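Local coordinates for protein thiamin pyrophosphokinase (Geobacillus thermodenitrificans, PDB 3K94) that probably transfers a pyrophosphate group from ATP to thiamine, giving the cofactor thiamine diphosphate, at residues B[13-17]-B[18-22]; B[76-79]-B[80-84]; B[164-167]-B[168-171]; B[197-201]-B[202-206]. All coordinates share one frame; numbering follows the deposited sequence.

Contact 1 (B[13-17]-B[18-22]); sequences LLPDL and RFYDG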
loop_
_atom_site.group_PDB
_atom_site.type_symbol
_atom_site.label_atom_id
_atom_site.label_comp_id
_atom_site.label_asym_id
_atom_site.label_seq_id
_atom_site.Cartn_x
_atom_site.Cartn_y
_atom_site.Cartn_z
ATOM N N LEU B 13 -13.359 -2.873 2.399
ATOM C CA LEU B 13 -12.089 -3.084 3.087
ATOM C C LEU B 13 -12.156 -2.871 4.605
ATOM O O LEU B 13 -11.241 -3.258 5.335
ATOM C CB LEU B 13 -10.995 -2.200 2.476
ATOM C CG LEU B 13 -10.738 -2.355 0.982
ATOM C CD1 LEU B 13 -9.550 -1.510 0.565
ATOM C CD2 LEU B 13 -10.523 -3.839 0.601
ATOM N N LEU B 14 -13.228 -2.246 5.083
ATOM C CA LEU B 14 -13.366 -1.987 6.524
ATOM C C LEU B 14 -13.584 -3.276 7.306
ATOM O O LEU B 14 -14.304 -4.150 6.856
ATOM C CB LEU B 14 -14.566 -1.071 6.798
ATOM C CG LEU B 14 -14.619 0.325 6.177
ATOM C CD1 LEU B 14 -15.979 0.959 6.451
ATOM C CD2 LEU B 14 -13.508 1.205 6.693
ATOM N N PRO B 15 -12.972 -3.389 8.495
ATOM C CA PRO B 15 -13.431 -4.460 9.388
ATOM C C PRO B 15 -14.839 -4.142 9.884
ATOM O O PRO B 15 -15.342 -3.031 9.652
ATOM C CB PRO B 15 -12.470 -4.384 10.580
ATOM C CG PRO B 15 -11.563 -3.219 10.349
ATOM C CD PRO B 15 -12.057 -2.444 9.157
ATOM N N ASP B 16 -15.466 -5.101 10.552
ATOM C CA ASP B 16 -16.703 -4.845 11.282
ATOM C C ASP B 16 -16.354 -3.987 12.506
ATOM O O ASP B 16 -15.683 -4.445 13.432
ATOM C CB ASP B 16 -17.353 -6.174 11.710
ATOM C CG ASP B 16 -18.614 -5.982 12.561
ATOM O OD1 ASP B 16 -19.021 -4.830 12.823
ATOM O OD2 ASP B 16 -19.202 -7.002 12.970
ATOM N N LEU B 17 -16.806 -2.740 12.501
ATOM C CA LEU B 17 -16.409 -1.777 13.527
ATOM C C LEU B 17 -16.940 -2.125 14.914
ATOM O O LEU B 17 -16.411 -1.661 15.930
ATOM C CB LEU B 17 -16.862 -0.369 13.129
ATOM C CG LEU B 17 -16.235 0.170 11.838
ATOM C CD1 LEU B 17 -16.649 1.621 11.640
ATOM C CD2 LEU B 17 -14.712 0.023 11.873
ATOM N N ARG B 18 -17.982 -2.947 14.966
ATOM C CA ARG B 18 -18.517 -3.357 16.251
ATOM C C ARG B 18 -17.437 -4.031 17.077
ATOM O O ARG B 18 -17.461 -3.987 18.303
ATOM C CB ARG B 18 -19.703 -4.294 16.075
ATOM C CG ARG B 18 -20.913 -3.636 15.443
ATOM C CD ARG B 18 -21.987 -4.666 15.183
ATOM N NE ARG B 18 -21.395 -5.979 14.950
ATOM C CZ ARG B 18 -22.043 -7.011 14.419
ATOM N NH1 ARG B 18 -23.313 -6.884 14.056
ATOM N NH2 ARG B 18 -21.415 -8.168 14.248
ATOM N N PHE B 19 -16.476 -4.652 16.412
ATOM C CA PHE B 19 -15.442 -5.365 17.156
ATOM C C PHE B 19 -14.319 -4.442 17.586
ATOM O O PHE B 19 -13.439 -4.837 18.343
ATOM C CB PHE B 19 -14.935 -6.579 16.372
ATOM C CG PHE B 19 -15.970 -7.658 16.227
ATOM C CD1 PHE B 19 -16.420 -8.354 17.344
ATOM C CD2 PHE B 19 -16.520 -7.956 14.991
ATOM C CE1 PHE B 19 -17.388 -9.336 17.228
ATOM C CE2 PHE B 19 -17.484 -8.944 14.867
ATOM C CZ PHE B 19 -17.921 -9.632 15.989
ATOM N N TYR B 20 -14.376 -3.196 17.123
ATOM C CA TYR B 20 -13.409 -2.188 17.540
ATOM C C TYR B 20 -14.044 -1.138 18.439
ATOM O O TYR B 20 -13.446 -0.102 18.710
ATOM C CB TYR B 20 -12.752 -1.529 16.322
ATOM C CG TYR B 20 -11.791 -2.461 15.621
ATOM C CD1 TYR B 20 -10.453 -2.518 15.992
ATOM C CD2 TYR B 20 -12.234 -3.322 14.622
ATOM C CE1 TYR B 20 -9.570 -3.393 15.355
ATOM C CE2 TYR B 20 -11.365 -4.206 14.000
ATOM C CZ TYR B 20 -10.039 -4.225 14.361
ATOM O OH TYR B 20 -9.190 -5.097 13.728
ATOM N N ASP B 21 -15.256 -1.410 18.904
ATOM C CA ASP B 21 -15.988 -0.449 19.738
ATOM C C ASP B 21 -15.787 -0.768 21.219
ATOM O O ASP B 21 -15.523 -1.900 21.577
ATOM C CB ASP B 21 -17.473 -0.473 19.374
ATOM C CG ASP B 21 -18.284 0.570 20.127
ATOM O OD1 ASP B 21 -17.757 1.667 20.429
ATOM O OD2 ASP B 21 -19.460 0.283 20.402
ATOM N N GLY B 22 -15.902 0.231 22.081
ATOM C CA GLY B 22 -15.741 0.005 23.509
ATOM C C GLY B 22 -15.912 1.314 24.248
ATOM O O GLY B 22 -15.889 2.381 23.627
#
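Asp16 turns its carboxylate onto the chain just ahead of it and meets Arg18 and Phe19 together. The carboxylate swings forward because CG stands opposite the backbone N (chi1 176°). Asp16 OD1 accepts a hydrogen bond from Arg18 N at 3.0 Å, closing an Asx turn, with the N-H arriving from above the carboxylate plane. The second oxygen, Asp16 OD2, forms a salt bridge to Arg18 NH2 at 2.8 Å, the carboxylate and guanidinium planes lying 54° apart. Asp16 OD2 also comes within 3.2 Å of Phe19 CE2, on a ring turned steeply, 74°, to the carboxylate. The backbone itself makes a 3-10 turn, with Phe19 N bonded to Asp16 O at 3.1 Å and Tyr20 N to Leu17 O at 2.8 Å. Tyr20 lies across Pro15 at about a right angle, its CE2 resting 3.6 Å from Pro15 CB, while Asp16 O sits at the edge of the tyrosine ring. Beyond, Tyr20 meets Phe99 edge-to-face and Leu17 packs on Val6 and Thr36. An alanine at Asp16 would take away both carboxylate oxygens and would probably leave Arg18 N and its guanidinium without their partner across the turn. One acidic group thus serves backbone and side chain at once, probably fixing the start of the 3-10 turn while balancing the arginine's charge at the protein surface.

Contact 2 (B[76-79]-B[80-84]); sequences KDKT and DMEIA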
loop_
_atom_site.group_PDB
_atom_site.type_symbol
_atom_site.label_atom_id
_atom_site.label_comp_id
_atom_site.label_asym_id
_atom_site.label_seq_id
_atom_site.Cartn_x
_atom_site.Cartn_y
_atom_site.Cartn_z
ATOM N N LYS B 76 -7.195 23.672 2.551
ATOM C CA LYS B 76 -6.317 23.669 1.386
ATOM C C LYS B 76 -4.970 23.025 1.708
ATOM O O LYS B 76 -4.379 23.289 2.759
ATOM C CB LYS B 76 -6.092 25.093 0.874
ATOM C CG LYS B 76 -7.330 25.775 0.316
ATOM C CD LYS B 76 -7.035 26.426 -1.035
ATOM C CE LYS B 76 -5.788 27.299 -0.991
ATOM N NZ LYS B 76 -5.963 28.484 -0.111
ATOM N N ASP B 77 -4.493 22.175 0.804
ATOM C CA ASP B 77 -3.149 21.601 0.919
ATOM C C ASP B 77 -2.980 20.536 2.011
ATOM O O ASP B 77 -1.854 20.169 2.361
ATOM C CB ASP B 77 -2.117 22.712 1.115
ATOM C CG ASP B 77 -2.025 23.630 -0.083
ATOM O OD1 ASP B 77 -1.719 23.126 -1.187
ATOM O OD2 ASP B 77 -2.260 24.848 0.081
ATOM N N LYS B 78 -4.102 20.047 2.535
ATOM C CA LYS B 78 -4.109 18.976 3.521
ATOM C C LYS B 78 -5.266 18.027 3.214
ATOM O O LYS B 78 -6.332 18.466 2.801
ATOM C CB LYS B 78 -4.308 19.553 4.917
ATOM C CG LYS B 78 -3.098 20.193 5.570
ATOM C CD LYS B 78 -3.414 20.432 7.058
ATOM C CE LYS B 78 -2.193 20.822 7.869
ATOM N NZ LYS B 78 -1.826 22.236 7.617
ATOM N N THR B 79 -5.067 16.730 3.416
ATOM C CA THR B 79 -6.176 15.797 3.278
ATOM C C THR B 79 -7.016 15.840 4.549
ATOM O O THR B 79 -6.564 16.320 5.589
ATOM C CB THR B 79 -5.707 14.351 3.025
ATOM O OG1 THR B 79 -4.991 13.877 4.165
ATOM C CG2 THR B 79 -4.799 14.278 1.800
ATOM N N ASP B 80 -8.236 15.331 4.462
ATOM C CA ASP B 80 -9.123 15.289 5.610
ATOM C C ASP B 80 -8.614 14.347 6.699
ATOM O O ASP B 80 -8.824 14.594 7.882
ATOM C CB ASP B 80 -10.530 14.906 5.157
ATOM C CG ASP B 80 -11.105 15.914 4.176
ATOM O OD1 ASP B 80 -10.730 17.101 4.272
ATOM O OD2 ASP B 80 -11.914 15.528 3.305
HETATM N N MSE B 81 -7.954 13.264 6.294
HETATM C CA MSE B 81 -7.377 12.338 7.246
HETATM C C MSE B 81 -6.261 13.033 8.026
HETATM O O MSE B 81 -6.103 12.836 9.239
HETATM C CB MSE B 81 -6.815 11.120 6.513
HETATM C CG MSE B 81 -6.230 10.074 7.436
HETATM SE SE MSE B 81 -7.621 9.218 8.499
HETATM C CE MSE B 81 -8.567 8.194 7.142
ATOM N N GLU B 82 -5.484 13.846 7.319
ATOM C CA GLU B 82 -4.374 14.567 7.924
ATOM C C GLU B 82 -4.863 15.541 8.994
ATOM O O GLU B 82 -4.369 15.529 10.118
ATOM C CB GLU B 82 -3.572 15.333 6.867
ATOM C CG GLU B 82 -2.546 16.264 7.478
ATOM C CD GLU B 82 -1.572 16.819 6.462
ATOM O OE1 GLU B 82 -1.931 16.894 5.271
ATOM O OE2 GLU B 82 -0.448 17.186 6.857
ATOM N N ILE B 83 -5.839 16.374 8.657
ATOM C CA ILE B 83 -6.334 17.303 9.666
ATOM C C ILE B 83 -6.939 16.543 10.836
ATOM O O ILE B 83 -6.736 16.931 11.996
ATOM C CB ILE B 83 -7.300 18.396 9.113
ATOM C CG1 ILE B 83 -8.505 17.789 8.397
ATOM C CG2 ILE B 83 -6.558 19.337 8.170
ATOM C CD1 ILE B 83 -9.357 18.833 7.692
ATOM N N ALA B 84 -7.639 15.442 10.543
ATOM C CA ALA B 84 -8.188 14.613 11.621
ATOM C C ALA B 84 -7.071 14.081 12.518
ATOM O O ALA B 84 -7.141 14.172 13.738
ATOM C CB ALA B 84 -9.045 13.465 11.063
HETATM O O HOH W 1 -8.690 18.839 4.441
#
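Thr79 meets the first turn of helix 80-88 through both of its oxygens, and here the contact is close. Thr79 OG1 accepts a hydrogen bond from Glu82 N at 3.2 Å, the capping bond of an N-cap residue. The hydroxyl can do this because it stands between the backbone N and the carbonyl carbon (chi1 65°). Thr79 O takes Ile83 N at 3.2 Å, nearly straight at 166°. Glu82 CB fits against the same threonine, 3.4 Å from OG1. Next to it, Lys78 lays its aliphatic chain over the helix start: Lys78 CD reaches Ile83 CG2 at 3.5 Å, and Lys78 CG is equally near Glu82 OE1. Inward, Ile83 packs on Phe48, and Met81, a selenomethionine, on Asn112.

Toward the ends of Lys78 and Glu82 the fit slackens. The two side chains cross at about a right angle, but Lys78 NZ stays 5.3 Å from Glu82 OE2, too far for a salt bridge, though the opposite charges may attract weakly. On another side a water links Lys78 O with Asp80 OD1, at 2.7 Å from the latter, while Asp80 OD2 lies close to the like charge of Asp31. An alanine in place of Glu82 is likely to uncover the methylenes of Lys78 and thin the packing on Leu184 of the second subunit. At the centre of the contact is a threonine N-cap, the helix entered from a loop within the alpha/beta half of the enzyme.

Contact 3 (B[164-167]-B[168-171]); sequences FTLT and GFKY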
loop_
_atom_site.group_PDB
_atom_site.type_symbol
_atom_site.label_atom_id
_atom_site.label_comp_id
_atom_site.label_asym_id
_atom_site.label_seq_id
_atom_site.Cartn_x
_atom_site.Cartn_y
_atom_site.Cartn_z
ATOM N N PHE B 164 18.591 -5.214 15.066
ATOM C CA PHE B 164 17.252 -5.762 15.035
ATOM C C PHE B 164 17.224 -7.127 15.736
ATOM O O PHE B 164 18.007 -8.015 15.414
ATOM C CB PHE B 164 16.761 -5.863 13.599
ATOM C CG PHE B 164 15.335 -6.256 13.493
ATOM C CD1 PHE B 164 14.344 -5.439 14.021
ATOM C CD2 PHE B 164 14.971 -7.443 12.881
ATOM C CE1 PHE B 164 13.017 -5.802 13.936
ATOM C CE2 PHE B 164 13.641 -7.798 12.780
ATOM C CZ PHE B 164 12.661 -6.969 13.307
ATOM N N THR B 165 16.321 -7.286 16.702
ATOM C CA THR B 165 16.264 -8.506 17.501
ATOM C C THR B 165 14.826 -8.947 17.734
ATOM O O THR B 165 13.970 -8.139 18.100
ATOM C CB THR B 165 16.961 -8.304 18.861
ATOM O OG1 THR B 165 18.347 -8.020 18.645
ATOM C CG2 THR B 165 16.808 -9.545 19.749
ATOM N N LEU B 166 14.555 -10.225 17.492
ATOM C CA LEU B 166 13.220 -10.776 17.709
ATOM C C LEU B 166 13.241 -11.836 18.798
ATOM O O LEU B 166 14.211 -12.578 18.911
ATOM C CB LEU B 166 12.675 -11.416 16.432
ATOM C CG LEU B 166 12.463 -10.572 15.176
ATOM C CD1 LEU B 166 12.110 -11.491 14.002
ATOM C CD2 LEU B 166 11.365 -9.540 15.406
ATOM N N THR B 167 12.176 -11.889 19.603
ATOM C CA THR B 167 11.934 -13.022 20.497
ATOM C C THR B 167 10.511 -13.548 20.269
ATOM O O THR B 167 9.590 -12.764 20.042
ATOM C CB THR B 167 12.167 -12.668 22.004
ATOM O OG1 THR B 167 11.119 -11.817 22.490
ATOM C CG2 THR B 167 13.544 -11.983 22.224
ATOM N N GLY B 168 10.340 -14.869 20.288
ATOM C CA GLY B 168 9.020 -15.478 20.186
ATOM C C GLY B 168 8.528 -15.854 18.791
ATOM O O GLY B 168 7.379 -16.292 18.621
ATOM N N PHE B 169 9.396 -15.697 17.794
ATOM C CA PHE B 169 9.020 -15.943 16.400
ATOM C C PHE B 169 9.595 -17.249 15.850
ATOM O O PHE B 169 10.547 -17.804 16.397
ATOM C CB PHE B 169 9.487 -14.794 15.507
ATOM C CG PHE B 169 8.755 -13.508 15.749
ATOM C CD1 PHE B 169 9.087 -12.694 16.827
ATOM C CD2 PHE B 169 7.732 -13.111 14.902
ATOM C CE1 PHE B 169 8.401 -11.507 17.056
ATOM C CE2 PHE B 169 7.049 -11.934 15.120
ATOM C CZ PHE B 169 7.380 -11.129 16.202
ATOM N N LYS B 170 8.998 -17.705 14.751
ATOM C CA LYS B 170 9.426 -18.891 14.033
ATOM C C LYS B 170 10.903 -18.830 13.649
ATOM O O LYS B 170 11.657 -19.758 13.928
ATOM C CB LYS B 170 8.548 -19.071 12.798
ATOM C CG LYS B 170 8.904 -20.259 11.901
ATOM C CD LYS B 170 7.938 -20.296 10.696
ATOM C CE LYS B 170 8.228 -21.453 9.751
ATOM N NZ LYS B 170 7.324 -21.438 8.564
ATOM N N TYR B 171 11.313 -17.739 13.009
ATOM C CA TYR B 171 12.709 -17.556 12.628
ATOM C C TYR B 171 13.335 -16.548 13.564
ATOM O O TYR B 171 12.852 -15.431 13.682
ATOM C CB TYR B 171 12.820 -17.053 11.184
ATOM C CG TYR B 171 11.914 -17.768 10.209
ATOM C CD1 TYR B 171 12.106 -19.110 9.908
ATOM C CD2 TYR B 171 10.881 -17.095 9.571
ATOM C CE1 TYR B 171 11.279 -19.770 9.007
ATOM C CE2 TYR B 171 10.052 -17.740 8.669
ATOM C CZ TYR B 171 10.253 -19.083 8.389
ATOM O OH TYR B 171 9.429 -19.735 7.488
#
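Strand 165-167 ends in a turn at Gly168, and Leu166 and Phe169 fold together across it. The two side chains cross at about a right angle: Leu166 CB touches the ring at Phe169 CD1, 3.8 Å away, and the branch ending in Leu166 CD2 lies over one face, 3.9 Å from Phe169 CE1. With its CG opposite the carbonyl carbon (chi1 -69°), Phe169 brings the ring back over the strand end. There Thr167 O approaches the ring obliquely, 3.3 Å from Phe169 CD1. The other Leu166 branch points along the loop, its CD1 4.0 Å from Tyr171 O, a carbonyl that Asn188 ND2 binds.

Gly168 has a positive phi of 92°, at which a beta carbon would run into Thr167 O. Farther on, Lys170 is stretched fully out; its CG lies over one face of the Tyr171 ring, and Lys170 NZ donates a hydrogen bond to Tyr171 OH at 2.9 Å. Thr167, directed away from the loop, has its hydroxyl paired with that of Thr196.

Strand 165-167 is an outer strand of the three-stranded antiparallel sheet and pairs with strand 194-199, where Leu166 rests on Phe197. Leu166 and Phe169 both also reach Tyr154 and Asn188, so in the thiamine-binding half of the protein the turn bridges the small sheet and strands 151-156 and 187-188 of the large mixed sheet.

Contact 4 (B[197-201]-B[202-206]); sequences FSFSE and GILMM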
loop_
_atom_site.group_PDB
_atom_site.type_symbol
_atom_site.label_atom_id
_atom_site.label_comp_id
_atom_site.label_asym_id
_atom_site.label_seq_id
_atom_site.Cartn_x
_atom_site.Cartn_y
_atom_site.Cartn_z
ATOM N N PHE B 197 10.038 -7.220 19.329
ATOM C CA PHE B 197 11.043 -6.789 18.367
ATOM C C PHE B 197 11.719 -5.561 18.926
ATOM O O PHE B 197 11.091 -4.788 19.632
ATOM C CB PHE B 197 10.479 -6.553 16.945
ATOM C CG PHE B 197 9.431 -5.460 16.836
ATOM C CD1 PHE B 197 8.104 -5.715 17.160
ATOM C CD2 PHE B 197 9.762 -4.203 16.338
ATOM C CE1 PHE B 197 7.123 -4.723 17.035
ATOM C CE2 PHE B 197 8.790 -3.188 16.199
ATOM C CZ PHE B 197 7.466 -3.455 16.554
ATOM N N SER B 198 13.002 -5.393 18.639
ATOM C CA SER B 198 13.709 -4.214 19.112
ATOM C C SER B 198 14.806 -3.852 18.142
ATOM O O SER B 198 15.292 -4.698 17.395
ATOM C CB SER B 198 14.294 -4.444 20.516
ATOM O OG SER B 198 15.355 -5.392 20.495
ATOM N N PHE B 199 15.201 -2.590 18.157
ATOM C CA PHE B 199 16.286 -2.122 17.317
ATOM C C PHE B 199 16.812 -0.849 17.935
ATOM O O PHE B 199 16.083 -0.168 18.649
ATOM C CB PHE B 199 15.836 -1.913 15.856
ATOM C CG PHE B 199 14.642 -0.994 15.690
ATOM C CD1 PHE B 199 13.352 -1.460 15.920
ATOM C CD2 PHE B 199 14.809 0.323 15.274
ATOM C CE1 PHE B 199 12.246 -0.623 15.763
ATOM C CE2 PHE B 199 13.704 1.172 15.099
ATOM C CZ PHE B 199 12.419 0.700 15.347
ATOM N N SER B 200 18.073 -0.529 17.665
ATOM C CA SER B 200 18.721 0.592 18.346
ATOM C C SER B 200 18.825 1.829 17.469
ATOM O O SER B 200 19.011 2.934 17.967
ATOM C CB SER B 200 20.124 0.188 18.813
ATOM O OG SER B 200 20.979 0.035 17.697
ATOM N N GLU B 201 18.728 1.642 16.158
ATOM C CA GLU B 201 18.824 2.761 15.225
ATOM C C GLU B 201 17.858 2.615 14.065
ATOM O O GLU B 201 17.573 1.501 13.624
ATOM C CB GLU B 201 20.234 2.875 14.654
ATOM C CG GLU B 201 21.278 3.313 15.643
ATOM C CD GLU B 201 22.612 3.555 14.975
ATOM O OE1 GLU B 201 22.649 3.572 13.724
ATOM O OE2 GLU B 201 23.618 3.726 15.698
ATOM N N GLY B 202 17.381 3.751 13.564
ATOM C CA GLY B 202 16.601 3.780 12.340
ATOM C C GLY B 202 15.096 3.808 12.536
ATOM O O GLY B 202 14.603 4.112 13.624
ATOM N N ILE B 203 14.371 3.486 11.467
ATOM C CA ILE B 203 12.917 3.558 11.456
ATOM C C ILE B 203 12.357 2.340 10.746
ATOM O O ILE B 203 12.738 2.048 9.616
ATOM C CB ILE B 203 12.413 4.807 10.719
ATOM C CG1 ILE B 203 13.067 6.070 11.279
ATOM C CG2 ILE B 203 10.886 4.912 10.811
ATOM C CD1 ILE B 203 12.525 7.328 10.654
ATOM N N LEU B 204 11.433 1.641 11.389
ATOM C CA LEU B 204 11.028 0.329 10.900
ATOM C C LEU B 204 9.521 0.183 10.792
ATOM O O LEU B 204 8.780 0.571 11.702
ATOM C CB LEU B 204 11.569 -0.754 11.828
ATOM C CG LEU B 204 11.323 -2.203 11.427
ATOM C CD1 LEU B 204 12.307 -2.593 10.333
ATOM C CD2 LEU B 204 11.477 -3.125 12.626
HETATM N N MSE B 205 9.071 -0.397 9.687
HETATM C CA MSE B 205 7.654 -0.640 9.489
HETATM C C MSE B 205 7.291 -2.075 9.819
HETATM O O MSE B 205 7.969 -3.002 9.387
HETATM C CB MSE B 205 7.258 -0.323 8.044
HETATM C CG MSE B 205 5.812 -0.643 7.733
HETATM SE SE MSE B 205 5.258 -0.158 5.903
HETATM C CE MSE B 205 6.744 -0.918 4.906
HETATM N N MSE B 206 6.222 -2.263 10.587
HETATM C CA MSE B 206 5.678 -3.603 10.779
HETATM C C MSE B 206 4.294 -3.748 10.169
HETATM O O MSE B 206 3.433 -2.904 10.370
HETATM C CB MSE B 206 5.614 -3.996 12.256
HETATM C CG MSE B 206 4.992 -5.389 12.454
HETATM SE SE MSE B 206 4.893 -6.026 14.324
HETATM C CE MSE B 206 3.893 -4.536 15.134
#
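Phe199 leans from its strand toward the chain that returns from the turn, and its ring is met along one face and one edge by Leu204 and Gly202. From CB the side chain takes the torsion that sets CG between the backbone N and the carbonyl carbon (chi1 55°), sending the ring into the arch. Along one side of the ring, Phe199 CD1 comes 4.1 Å from Leu204 CD2, and Phe199 CE1 lies 4.0 Å from Leu204 CB. On the other side, Phe199 CE2 approaches Gly202 O at 3.4 Å, the oxygen lying in the ring plane. At the tip, Phe199 CZ is 3.9 Å from Leu204 CB, which stands over the face as a CH-pi contact, 24° off the ring normal.

A second pair lies farther from the bend: Met206, a selenomethionine, sets SE 3.7 Å from Phe197 CE1, an oblique Met-aromatic contact. Its bent end brings Met206 CE to 3.8 Å from the same Phe197 CE1. Strands 197-199 and 204-206 run nearly antiparallel with axes 10.2 Å apart, and side chains instead of backbone hydrogen bonds join them, as in a beta arch. Phe197 meets Tyr141, Tyr154 and His136 besides. The chemistry is almost wholly apolar: dispersion and selenium-aromatic attraction probably help hold the two facing sheets together, while the in-plane glycine carbonyl probably finds a mild electrostatic match in the ring's C-H rim.

From the N terminus the four contacts follow in series, each a local contact within one continuous run of chain, and none nests in or crosses another. Contact 1 closes a turn in the loop between strands 4-6 and 28-30, and contact 2 leads from a loop into helix 80-88; both lie in the alpha/beta part, with centres 23 Å apart and no touch. The chain then passes to the beta-rich thiamine-binding part. Contact 3 ends strand 165-167, and contact 4 closes the arch between strands 194-199 and 204-209. These two touch: Thr165 N probably bonds to Ser198 O, and Phe164 CE1 packs on Leu204 CD2. Strand 204-209 belongs to the large mixed sheet that continues into the alpha/beta part.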